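Local coordinates for protein diguanylate cyclase (Vibrio cholerae serotype O1, PDB 6EIB) that joins two molecules of GTP into the second messenger cyclic di-GMP through its GGEEF domain, and takes part in biofilm formation, at residues Asp39-Ile44 / Gly78-Ile83. Numbering follows the deposited sequence.
Sequences DNFKLI and GGEEFI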
ATOM      1  N   ASP A  39      -4.818   9.133  -5.014  1.00 23.09           N
ATOM      2  CA  ASP A  39      -5.574   9.699  -6.148  1.00 26.09           C
ATOM      3  C   ASP A  39      -5.270  11.170  -6.300  1.00 28.52           C
ATOM      4  O   ASP A  39      -5.218  11.887  -5.303  1.00 29.43           O
ATOM      5  CB  ASP A  39      -7.092   9.518  -5.961  1.00 27.02           C
ATOM      6  CG  ASP A  39      -7.538   8.054  -6.047  1.00 27.24           C
ATOM      7  OD1 ASP A  39      -7.241   7.429  -7.086  1.00 26.82           O
ATOM      8  OD2 ASP A  39      -8.165   7.532  -5.059  1.00 27.21           O
ATOM      9  N   ASN A  40      -5.071  11.614  -7.540  1.00 29.25           N
ATOM     10  CA  ASN A  40      -4.840  13.027  -7.831  1.00 31.75           C
ATOM     11  C   ASN A  40      -3.740  13.709  -7.040  1.00 31.18           C
ATOM     12  O   ASN A  40      -3.883  14.885  -6.658  1.00 29.64           O
ATOM     13  CB  ASN A  40      -6.134  13.828  -7.628  1.00 34.15           C
ATOM     14  CG  ASN A  40      -7.254  13.322  -8.483  1.00 36.11           C
ATOM     15  OD1 ASN A  40      -8.314  12.977  -7.990  1.00 36.90           O
ATOM     16  ND2 ASN A  40      -7.020  13.272  -9.790  1.00 39.17           N
ATOM     17  N   PHE A  41      -2.648  12.986  -6.814  1.00 29.56           N
ATOM     18  CA  PHE A  41      -1.559  13.504  -6.006  1.00 29.71           C
ATOM     19  C   PHE A  41      -0.862  14.632  -6.742  1.00 30.38           C
ATOM     20  O   PHE A  41      -0.395  15.591  -6.117  1.00 30.40           O
ATOM     21  CB  PHE A  41      -0.543  12.388  -5.662  1.00 29.09           C
ATOM     22  CG  PHE A  41       0.446  12.783  -4.606  1.00 30.87           C
ATOM     23  CD1 PHE A  41       0.018  13.029  -3.294  1.00 31.33           C
ATOM     24  CD2 PHE A  41       1.796  12.924  -4.911  1.00 32.01           C
ATOM     25  CE1 PHE A  41       0.932  13.410  -2.308  1.00 31.07           C
ATOM     26  CE2 PHE A  41       2.723  13.299  -3.924  1.00 32.88           C
ATOM     27  CZ  PHE A  41       2.284  13.547  -2.625  1.00 32.54           C
ATOM     28  N   LYS A  42      -0.787  14.523  -8.068  1.00 31.07           N
ATOM     29  CA  LYS A  42      -0.226  15.607  -8.860  1.00 34.55           C
ATOM     30  C   LYS A  42      -1.046  16.883  -8.686  1.00 34.81           C
ATOM     31  O   LYS A  42      -0.479  17.951  -8.494  1.00 36.56           O
ATOM     32  CB  LYS A  42      -0.158  15.227 -10.333  1.00 36.64           C
ATOM     33  CG  LYS A  42       0.761  14.063 -10.585  1.00 37.31           C
ATOM     34  CD  LYS A  42       0.856  13.760 -12.073  1.00 40.68           C
ATOM     35  CE  LYS A  42       1.555  12.438 -12.273  1.00 41.63           C
ATOM     36  NZ  LYS A  42       0.594  11.345 -11.904  1.00 41.47           N
ATOM     37  N   LEU A  43      -2.372  16.780  -8.717  1.00 35.31           N
ATOM     38  CA  LEU A  43      -3.214  17.975  -8.489  1.00 36.65           C
ATOM     39  C   LEU A  43      -2.951  18.561  -7.110  1.00 37.48           C
ATOM     40  O   LEU A  43      -2.882  19.785  -6.949  1.00 39.52           O
ATOM     41  CB  LEU A  43      -4.705  17.656  -8.637  1.00 36.34           C
ATOM     42  CG  LEU A  43      -5.615  18.805  -8.129  1.00 57.70           C
ATOM     43  CD1 LEU A  43      -5.513  20.105  -8.955  1.00 59.24           C
ATOM     44  CD2 LEU A  43      -7.089  18.398  -7.913  1.00 57.27           C
ATOM     45  N   ILE A  44      -2.764  17.705  -6.109  1.00 37.24           N
ATOM     46  CA  ILE A  44      -2.468  18.212  -4.762  1.00 36.86           C
ATOM     47  C   ILE A  44      -1.162  19.023  -4.733  1.00 37.52           C
ATOM     48  O   ILE A  44      -1.110  20.100  -4.125  1.00 39.32           O
ATOM     49  CB  ILE A  44      -2.395  17.077  -3.737  1.00 35.51           C
ATOM     50  CG1 ILE A  44      -3.792  16.487  -3.508  1.00 34.88           C
ATOM     51  CG2 ILE A  44      -1.833  17.595  -2.412  1.00 35.78           C
ATOM     52  CD1 ILE A  44      -4.826  17.492  -2.912  1.00 41.38           C
ATOM     53  N   GLY A  78       7.004   4.542  -5.713  1.00 25.29           N
ATOM     54  CA  GLY A  78       6.863   5.515  -6.781  1.00 26.50           C
ATOM     55  C   GLY A  78       6.527   6.863  -6.169  1.00 28.24           C
ATOM     56  O   GLY A  78       6.376   6.984  -4.940  1.00 27.29           O
ATOM     57  N   GLY A  79       6.316   7.856  -7.026  1.00 28.95           N
ATOM     58  CA  GLY A  79       5.983   9.185  -6.562  1.00 30.17           C
ATOM     59  C   GLY A  79       4.852   9.183  -5.551  1.00 29.54           C
ATOM     60  O   GLY A  79       4.975   9.827  -4.505  1.00 29.73           O
ATOM     61  N   GLU A  80       3.762   8.474  -5.850  1.00 28.41           N
ATOM     62  CA  GLU A  80       2.636   8.426  -4.914  1.00 30.40           C
ATOM     63  C   GLU A  80       2.124   6.992  -4.713  1.00 27.82           C
ATOM     64  O   GLU A  80       0.961   6.785  -4.376  1.00 28.10           O
ATOM     65  CB  GLU A  80       1.511   9.348  -5.397  1.00 34.52           C
ATOM     66  CG  GLU A  80       0.689   8.791  -6.541  1.00 38.00           C
ATOM     67  CD  GLU A  80       1.004   9.437  -7.857  1.00 42.53           C
ATOM     68  OE1 GLU A  80       1.887  10.330  -7.912  1.00 44.53           O
ATOM     69  OE2 GLU A  80       0.337   9.059  -8.840  1.00 44.61           O
ATOM     70  N   GLU A  81       3.001   6.005  -4.936  1.00 25.00           N
ATOM     71  CA  GLU A  81       2.613   4.609  -4.815  1.00 22.30           C
ATOM     72  C   GLU A  81       3.390   3.985  -3.666  1.00 20.28           C
ATOM     73  O   GLU A  81       4.590   4.190  -3.532  1.00 20.53           O
ATOM     74  CB  GLU A  81       2.859   3.805  -6.104  1.00 20.56           C
ATOM     75  CG  GLU A  81       2.283   2.351  -6.037  1.00 21.03           C
ATOM     76  CD  GLU A  81       2.689   1.481  -7.253  1.00 22.05           C
ATOM     77  OE1 GLU A  81       2.839   2.080  -8.343  1.00 20.19           O
ATOM     78  OE2 GLU A  81       2.909   0.229  -7.099  1.00 20.98           O
ATOM     79  N   PHE A  82       2.681   3.242  -2.843  1.00 18.60           N
ATOM     80  CA  PHE A  82       3.274   2.540  -1.712  1.00 20.51           C
ATOM     81  C   PHE A  82       3.003   1.086  -1.819  1.00 21.07           C
ATOM     82  O   PHE A  82       2.053   0.648  -2.489  1.00 20.95           O
ATOM     83  CB  PHE A  82       2.708   3.043  -0.365  1.00 22.63           C
ATOM     84  CG  PHE A  82       3.142   4.423  -0.011  1.00 26.68           C
ATOM     85  CD1 PHE A  82       2.480   5.544  -0.539  1.00 29.57           C
ATOM     86  CD2 PHE A  82       4.223   4.614   0.837  1.00 27.42           C
ATOM     87  CE1 PHE A  82       2.899   6.830  -0.207  1.00 31.44           C
ATOM     88  CE2 PHE A  82       4.647   5.881   1.170  1.00 29.62           C
ATOM     89  CZ  PHE A  82       3.981   7.000   0.656  1.00 32.04           C
ATOM     90  N   ILE A  83       3.829   0.327  -1.118  1.00 21.95           N
ATOM     91  CA  ILE A  83       3.589  -1.073  -0.977  1.00 21.91           C
ATOM     92  C   ILE A  83       3.696  -1.417   0.510  1.00 22.77           C
ATOM     93  O   ILE A  83       4.573  -0.902   1.204  1.00 22.98           O
ATOM     94  CB  ILE A  83       4.597  -1.840  -1.841  1.00 24.75           C
ATOM     95  CG1 ILE A  83       4.391  -3.348  -1.801  1.00 25.19           C
ATOM     96  CG2 ILE A  83       5.977  -1.563  -1.341  1.00 27.07           C
ATOM     97  CD1 ILE A  83       5.290  -4.040  -2.903  1.00 47.65           C
TER
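Glu80 lies along the flank of Phe41, and these two residues account for most of the 169 Å² buried between 39-44 and 78-83. The nearest approach is made by the methylene carbon CB of Glu80, 3.6 Å from CD2 of the Phe41 ring, with Phe41 CB almost as near. The side chains run past one another in opposite directions, which keeps the carboxylate beside the root of Phe41: Glu80 OE1 is 3.9 Å from Phe41 CB. The ring and carboxylate planes are 43° apart. The torsions account for this course: Glu80 sets CG between its backbone N and carbonyl carbon (chi1 77°), then bends at chi2 (-105°), turning the acid toward the end of Lys42.

Residues 78-82 form the GGEEF signature of the cyclase, which spans the turn after strand 73-76 and runs into the start of strand 81-87, its antiparallel partner, as expected of the GGDEF fold. Across from it, 39-44 leaves the end of strand 31-38 and enters its helix, so the contact borders the probable magnesium site: Glu80 is the predicted proton acceptor and, by similarity, a magnesium ligand together with Asp37 and Ile38. Glu80 OE2 lies close to Asp37 OD2, a pairing of acids consistent with a site made for a cation.

Lys42, an exposed residue, reaches the same carboxylate, its chain crossing that of Glu80 at about a right angle. A bend at the last torsion of Lys42 brings NZ to 3.8 Å from Glu80 OE2, a long salt bridge. Deeper in, the Phe41 side chain touches Val56 and Leu57 of helix 50-67, while its CE2 approaches Gly79 O at 4.2 Å; that carbonyl oxygen accepts a hydrogen bond from Arg76 NH2.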